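Local coordinates for DUF3298 domain-containing protein (Pseudomonas aeruginosa, PDB 4E72) that is of unknown function but belongs to the DUF3298 family and is made with a signal sequence, probably as an exported lipoprotein, at residues 180-184 against 185-189; 211-214 against 215-219; 42-45 against 46-49. All coordinates share one frame; numbering follows the deposited sequence.

Starting from the N terminus, interaction 3 comes first: residues 42-45 and 46-49 lead into and form the first turn of helix 44-54, which lies against the six-stranded mixed sheet. Interaction 1 follows much later, where 180-184 folds back on 185-189 and closes the loop between strands 179-181 and 187-190 of the small antiparallel sheet. Interaction 2, residues 211-214 with 215-219, is a tight turn in the chain after strand 205-208, packed beside helix 142-159. The three stand in series, with none nested or crossed. Interactions 1 and 2 touch through Val187 CG2 and Leu213 CD1, 3.6 Å apart, whereas interaction 3 lies apart, its centre about 22 Å from that of interaction 1.

Interaction 1. Residues 180-184 against 185-189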
loop_
_atom_site.group_PDB
_atom_site.type_symbol
_atom_site.label_atom_id
_atom_site.label_comp_id
_atom_site.label_asym_id
_atom_site.label_seq_id
_atom_site.Cartn_x
_atom_site.Cartn_y
_atom_site.Cartn_z
ATOM N N VAL A 180 -0.216 7.083 -1.250
ATOM C CA VAL A 180 -0.856 7.860 -2.296
ATOM C C VAL A 180 -0.657 7.121 -3.590
ATOM O O VAL A 180 0.483 6.841 -3.935
ATOM C CB VAL A 180 -0.249 9.302 -2.362
ATOM C CG1 VAL A 180 -0.812 10.111 -3.548
ATOM C CG2 VAL A 180 -0.444 10.065 -1.054
ATOM N N ALA A 181 -1.738 6.829 -4.329
ATOM C CA ALA A 181 -1.606 6.149 -5.611
ATOM C C ALA A 181 -2.177 6.970 -6.757
ATOM O O ALA A 181 -3.259 7.564 -6.626
ATOM C CB ALA A 181 -2.271 4.805 -5.564
ATOM N N LEU A 182 -1.437 6.990 -7.899
ATOM C CA LEU A 182 -1.857 7.670 -9.105
ATOM C C LEU A 182 -2.815 6.744 -9.880
ATOM O O LEU A 182 -2.496 6.256 -10.970
ATOM C CB LEU A 182 -0.648 8.113 -9.961
ATOM C CG LEU A 182 0.237 9.261 -9.399
ATOM C CD1 LEU A 182 1.429 9.514 -10.312
ATOM C CD2 LEU A 182 -0.561 10.577 -9.244
ATOM N N THR A 183 -4.001 6.484 -9.291
ATOM C CA THR A 183 -5.018 5.639 -9.911
ATOM C C THR A 183 -5.656 6.444 -11.087
ATOM O O THR A 183 -5.470 7.668 -11.205
ATOM C CB THR A 183 -5.986 5.088 -8.856
ATOM O OG1 THR A 183 -6.275 6.111 -7.914
ATOM C CG2 THR A 183 -5.398 3.901 -8.104
ATOM N N PHE A 184 -6.275 5.736 -12.016
ATOM C CA PHE A 184 -6.780 6.351 -13.245
ATOM C C PHE A 184 -7.985 7.289 -13.014
ATOM O O PHE A 184 -8.017 8.356 -13.610
ATOM C CB PHE A 184 -7.127 5.276 -14.284
ATOM C CG PHE A 184 -7.567 5.803 -15.623
ATOM C CD1 PHE A 184 -6.639 6.066 -16.625
ATOM C CD2 PHE A 184 -8.917 6.007 -15.901
ATOM C CE1 PHE A 184 -7.047 6.581 -17.863
ATOM C CE2 PHE A 184 -9.326 6.515 -17.145
ATOM C CZ PHE A 184 -8.386 6.796 -18.117
ATOM N N GLY A 185 -8.927 6.895 -12.154
ATOM C CA GLY A 185 -10.158 7.655 -11.943
ATOM C C GLY A 185 -10.041 8.913 -11.124
ATOM O O GLY A 185 -10.760 9.882 -11.373
ATOM N N ALA A 186 -9.137 8.894 -10.139
ATOM C CA ALA A 186 -8.860 9.955 -9.171
ATOM C C ALA A 186 -7.567 9.619 -8.464
ATOM O O ALA A 186 -7.066 8.509 -8.641
ATOM C CB ALA A 186 -10.001 10.037 -8.155
ATOM N N VAL A 187 -6.994 10.558 -7.695
ATOM C CA VAL A 187 -5.822 10.210 -6.899
ATOM C C VAL A 187 -6.344 9.457 -5.622
ATOM O O VAL A 187 -7.231 9.959 -4.922
ATOM C CB VAL A 187 -4.924 11.439 -6.598
ATOM C CG1 VAL A 187 -3.941 11.173 -5.451
ATOM C CG2 VAL A 187 -4.156 11.846 -7.847
ATOM N N THR A 188 -5.833 8.243 -5.363
ATOM C CA THR A 188 -6.265 7.474 -4.173
ATOM C C THR A 188 -5.349 7.738 -2.972
ATOM O O THR A 188 -4.130 7.605 -3.090
ATOM C CB THR A 188 -6.333 5.964 -4.488
ATOM O OG1 THR A 188 -7.250 5.771 -5.558
ATOM C CG2 THR A 188 -6.772 5.107 -3.279
ATOM N N LEU A 189 -5.950 8.106 -1.820
ATOM C CA LEU A 189 -5.258 8.230 -0.528
ATOM C C LEU A 189 -5.746 7.095 0.337
ATOM O O LEU A 189 -6.932 7.051 0.694
ATOM C CB LEU A 189 -5.462 9.569 0.208
ATOM C CG LEU A 189 -5.209 10.897 -0.492
ATOM C CD1 LEU A 189 -5.112 11.999 0.536
ATOM C CD2 LEU A 189 -3.944 10.880 -1.273
#
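Val187 fits between Val180 and Leu182, one methyl for each neighbour. Its CG1 meets CG1 of Val180 at 3.8 Å, while CG2 lies beside CD2 of Leu182, 4.1 Å away. With CG1 anti to the backbone N (chi1 163°), the two branches of Val187 spread along the opposing chain. Val180 is itself forked: its CG1 also borders Leu189, whose CD2 comes closer still to Val180 CG2, at 3.6 Å, the two side chains running in the same direction. Leu189 CD2 thus fills the notch between the two methyls of Val180. This apolar face is covered by Phe145 of helix 142-159, which meets Val180 and Leu189, and by Tyr210, which meets Leu182 and Val187.

The backbone beneath is an antiparallel beta hairpin. Ala181 and Thr188 form its hydrogen-bonded pair, with Ala181 N to Thr188 O at 2.8 Å and a matching bond from Thr188 N to Ala181 O; Val180 and Leu189 are the adjoining non-hydrogen-bonded pair. The chain then kinks at Leu182 in an inverse gamma turn, closed by a weak bond from Thr183 N to Ala181 O.

On the face that carries Ala181 and Thr188, the loop is laced by hydroxyls. Thr188 OG1 donates to Thr183 OG1 at 2.6 Å, and Thr183 OG1 in turn donates to Ala186 O, also at 2.6 Å, approaching 23° from the carbonyl plane. Thr183 can reach both because its OG1 sits between the backbone N and the carbonyl carbon (chi1 40°), swung over the inside of the bend. The two threonine side chains cross at about a right angle. Lys207 NZ bonds Thr188 OG1 as well, extending the polar chain to strand 205-208, and Phe120 of strand 115-124 packs on Ala181 and Thr188.

Interaction 2. Residues 211-214 against 215-219; sequences PRLN and GIVKP
Leu213 wraps one side of Val217, touching it with nearly its whole side chain: Val217 CG2 lies 3.9 Å from Leu213 CB and 4.0 Å from Leu213 CD1. The valine methyl is placed there by a first torsion that sets CG1 anti to the backbone N (chi1 168°) and turns CG2 back over the leucine. Ile216 shares the CD2 methyl of Leu213 with Val217, its own CG2 lying 4.1 Å from it, with the leucine and isoleucine side chains crossed at about a right angle. In Ile216 it is CG2 that stands anti to the backbone N, with CG1 beside that nitrogen (chi1 -52°), and this brings CG2 to the leucine.

The turn hangs on one oxygen. Leu213 O accepts from Val217 N at 3.0 Å, in the carbonyl plane, and from Ile216 N at 2.9 Å, which comes from well above that plane. Asn214 and Gly215 occupy the central positions of a type II beta turn, Gly215 with the positive phi (84°) that this turn needs.

Leu213 and Ile216 rest on Phe145 of helix 142-159, and Ile216 also on Ala144. Backbone bonds pair Ile216 with Val138, and Val217 packs on Leu137 and Phe222, so the turn sits against the start of helix 142-159 and the loop before it.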
loop_
_atom_site.group_PDB
_atom_site.type_symbol
_atom_site.label_atom_id
_atom_site.label_comp_id
_atom_site.label_asym_id
_atom_site.label_seq_id
_atom_site.Cartn_x
_atom_site.Cartn_y
_atom_site.Cartn_z
ATOM N N PRO A 211 -9.267 17.111 -11.621
ATOM C CA PRO A 211 -9.458 18.557 -11.874
ATOM C C PRO A 211 -9.241 19.430 -10.631
ATOM O O PRO A 211 -9.034 20.637 -10.781
ATOM C CB PRO A 211 -10.902 18.654 -12.385
ATOM C CG PRO A 211 -11.234 17.281 -12.865
ATOM C CD PRO A 211 -10.517 16.368 -11.897
ATOM N N ARG A 212 -9.245 18.831 -9.416
ATOM C CA ARG A 212 -8.963 19.562 -8.174
ATOM C C ARG A 212 -7.445 19.686 -7.977
ATOM O O ARG A 212 -6.992 20.392 -7.063
ATOM C CB ARG A 212 -9.611 18.865 -6.940
ATOM C CG ARG A 212 -11.144 18.875 -6.970
ATOM C CD ARG A 212 -11.797 20.012 -6.192
ATOM N NE ARG A 212 -11.289 21.351 -6.503
ATOM C CZ ARG A 212 -11.662 22.086 -7.546
ATOM N NH1 ARG A 212 -12.536 21.612 -8.426
ATOM N NH2 ARG A 212 -11.151 23.296 -7.727
ATOM N N LEU A 213 -6.659 18.996 -8.832
ATOM C CA LEU A 213 -5.198 18.951 -8.717
ATOM C C LEU A 213 -4.442 19.684 -9.840
ATOM O O LEU A 213 -3.237 19.468 -9.990
ATOM C CB LEU A 213 -4.748 17.481 -8.650
ATOM C CG LEU A 213 -5.294 16.725 -7.435
ATOM C CD1 LEU A 213 -5.275 15.255 -7.674
ATOM C CD2 LEU A 213 -4.579 17.142 -6.137
ATOM N N ASN A 214 -5.135 20.573 -10.584
ATOM C CA ASN A 214 -4.566 21.395 -11.645
ATOM C C ASN A 214 -3.582 22.358 -11.028
ATOM O O ASN A 214 -3.976 23.166 -10.182
ATOM C CB ASN A 214 -5.664 22.166 -12.398
ATOM C CG ASN A 214 -6.551 21.325 -13.282
ATOM O OD1 ASN A 214 -6.102 20.453 -14.033
ATOM N ND2 ASN A 214 -7.831 21.637 -13.279
ATOM N N GLY A 215 -2.309 22.228 -11.387
ATOM C CA GLY A 215 -1.266 23.084 -10.831
ATOM C C GLY A 215 -0.743 22.579 -9.501
ATOM O O GLY A 215 0.050 23.262 -8.849
ATOM N N ILE A 216 -1.206 21.373 -9.078
ATOM C CA ILE A 216 -0.795 20.726 -7.841
ATOM C C ILE A 216 0.016 19.483 -8.221
ATOM O O ILE A 216 1.186 19.382 -7.857
ATOM C CB ILE A 216 -1.958 20.400 -6.852
ATOM C CG1 ILE A 216 -2.893 21.607 -6.519
ATOM C CG2 ILE A 216 -1.422 19.775 -5.583
ATOM C CD1 ILE A 216 -2.285 22.936 -6.277
ATOM N N VAL A 217 -0.611 18.535 -8.927
ATOM C CA VAL A 217 0.051 17.329 -9.426
ATOM C C VAL A 217 0.646 17.702 -10.817
ATOM O O VAL A 217 0.028 18.466 -11.545
ATOM C CB VAL A 217 -0.948 16.130 -9.474
ATOM C CG1 VAL A 217 -0.370 14.954 -10.253
ATOM C CG2 VAL A 217 -1.358 15.683 -8.061
ATOM N N LYS A 218 1.861 17.234 -11.141
ATOM C CA LYS A 218 2.523 17.462 -12.428
ATOM C C LYS A 218 1.586 17.051 -13.587
ATOM O O LYS A 218 0.991 15.982 -13.514
ATOM C CB LYS A 218 3.830 16.668 -12.482
ATOM C CG LYS A 218 4.967 17.341 -11.723
ATOM C CD LYS A 218 6.129 16.408 -11.557
ATOM C CE LYS A 218 7.323 17.121 -10.973
ATOM N NZ LYS A 218 8.205 16.184 -10.234
ATOM N N PRO A 219 1.374 17.909 -14.623
ATOM C CA PRO A 219 0.413 17.559 -15.694
ATOM C C PRO A 219 0.696 16.242 -16.446
ATOM O O PRO A 219 -0.249 15.580 -16.875
ATOM C CB PRO A 219 0.501 18.748 -16.649
ATOM C CG PRO A 219 1.034 19.866 -15.831
ATOM C CD PRO A 219 1.960 19.246 -14.834
#

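Interaction 3. Residues 42-45 against 46-49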
loop_
_atom_site.group_PDB
_atom_site.type_symbol
_atom_site.label_atom_id
_atom_site.label_comp_id
_atom_site.label_asym_id
_atom_site.label_seq_id
_atom_site.Cartn_x
_atom_site.Cartn_y
_atom_site.Cartn_z
ATOM N N PRO A 42 12.928 -6.074 -15.063
ATOM C CA PRO A 42 13.533 -6.758 -13.898
ATOM C C PRO A 42 13.957 -5.844 -12.740
ATOM O O PRO A 42 14.177 -6.362 -11.644
ATOM C CB PRO A 42 14.750 -7.465 -14.490
ATOM C CG PRO A 42 15.069 -6.694 -15.742
ATOM C CD PRO A 42 13.745 -6.277 -16.283
ATOM N N GLN A 43 14.037 -4.504 -12.956
ATOM C CA GLN A 43 14.376 -3.533 -11.891
ATOM C C GLN A 43 13.293 -3.492 -10.820
ATOM O O GLN A 43 13.583 -3.151 -9.683
ATOM C CB GLN A 43 14.567 -2.108 -12.446
ATOM C CG GLN A 43 15.542 -1.990 -13.602
ATOM C CD GLN A 43 14.821 -1.469 -14.805
ATOM O OE1 GLN A 43 14.799 -0.263 -15.060
ATOM N NE2 GLN A 43 14.159 -2.361 -15.535
ATOM N N LEU A 44 12.040 -3.805 -11.196
ATOM C CA LEU A 44 10.895 -3.793 -10.286
ATOM C C LEU A 44 10.925 -4.939 -9.276
ATOM O O LEU A 44 10.416 -4.765 -8.165
ATOM C CB LEU A 44 9.577 -3.853 -11.074
ATOM C CG LEU A 44 8.756 -2.564 -11.170
ATOM C CD1 LEU A 44 7.541 -2.769 -12.061
ATOM C CD2 LEU A 44 8.299 -2.085 -9.797
ATOM N N ASP A 45 11.474 -6.111 -9.659
ATOM C CA ASP A 45 11.517 -7.298 -8.780
ATOM C C ASP A 45 12.169 -6.966 -7.386
ATOM O O ASP A 45 11.472 -7.182 -6.389
ATOM C CB ASP A 45 12.218 -8.503 -9.467
ATOM C CG ASP A 45 11.692 -8.916 -10.854
ATOM O OD1 ASP A 45 10.677 -8.336 -11.313
ATOM O OD2 ASP A 45 12.299 -9.819 -11.480
ATOM N N PRO A 46 13.408 -6.377 -7.270
ATOM C CA PRO A 46 13.958 -6.089 -5.925
ATOM C C PRO A 46 13.273 -4.919 -5.210
ATOM O O PRO A 46 13.385 -4.806 -3.983
ATOM C CB PRO A 46 15.429 -5.765 -6.194
ATOM C CG PRO A 46 15.487 -5.341 -7.601
ATOM C CD PRO A 46 14.402 -6.066 -8.325
ATOM N N ILE A 47 12.597 -4.040 -5.977
ATOM C CA ILE A 47 11.856 -2.878 -5.469
ATOM C C ILE A 47 10.604 -3.385 -4.713
ATOM O O ILE A 47 10.257 -2.874 -3.637
ATOM C CB ILE A 47 11.505 -1.936 -6.653
ATOM C CG1 ILE A 47 12.750 -1.096 -7.080
ATOM C CG2 ILE A 47 10.281 -1.063 -6.342
ATOM C CD1 ILE A 47 12.590 -0.283 -8.462
ATOM N N VAL A 48 9.952 -4.397 -5.272
ATOM C CA VAL A 48 8.781 -5.007 -4.659
ATOM C C VAL A 48 9.227 -5.783 -3.413
ATOM O O VAL A 48 8.635 -5.605 -2.347
ATOM C CB VAL A 48 8.050 -5.909 -5.684
ATOM C CG1 VAL A 48 7.046 -6.827 -5.002
ATOM C CG2 VAL A 48 7.371 -5.061 -6.742
ATOM N N GLU A 49 10.285 -6.611 -3.542
ATOM C CA GLU A 49 10.814 -7.411 -2.423
ATOM C C GLU A 49 11.158 -6.516 -1.221
ATOM O O GLU A 49 10.721 -6.823 -0.118
ATOM C CB GLU A 49 12.042 -8.245 -2.850
ATOM C CG GLU A 49 12.523 -9.171 -1.734
ATOM C CD GLU A 49 13.622 -10.153 -2.069
ATOM O OE1 GLU A 49 14.786 -9.716 -2.219
ATOM O OE2 GLU A 49 13.341 -11.373 -2.065
#
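The pyrrolidine ring of Pro46 meets two carbonyl oxygens of the preceding turn, both at its CD corner but from different directions. Pro42 O lies level with the ring, beyond CD at 3.3 Å, whereas Gln43 O stands above the ring plane but out past CD, 3.3 Å from CD and 3.6 Å from CG of Pro46. Lacking an N-H, Pro46 cannot bond to Pro42 O, which instead receives a weak bond from Asp45 N. Asp45 CB abuts Pro46 CD from the chain side, and the carboxylate is carried back beside its own backbone N (chi1 -53°), where OD1 accepts from Phe38 N.

Gln43 O is also bordered by Ile47, whose CD1 comes to 3.3 Å. Ile47 CG2, on the other branch, crosses Leu44 at CD2, 4.1 Å away, and the same leucine methyl borders Val48 more loosely. The i to i+4 bonds of the helix follow: Val48 N to Leu44 O at 3.0 Å, and Glu49 N to Asp45 O at 3.1 Å.

Leu44 and Val48 turn inward onto Ile101, and Val48 also onto Ile121 and Thr35, residues of the mixed sheet. This is the first turn of an alpha-helix packed on a beta-sheet, with a proline placed where a missing N-H costs the helix little.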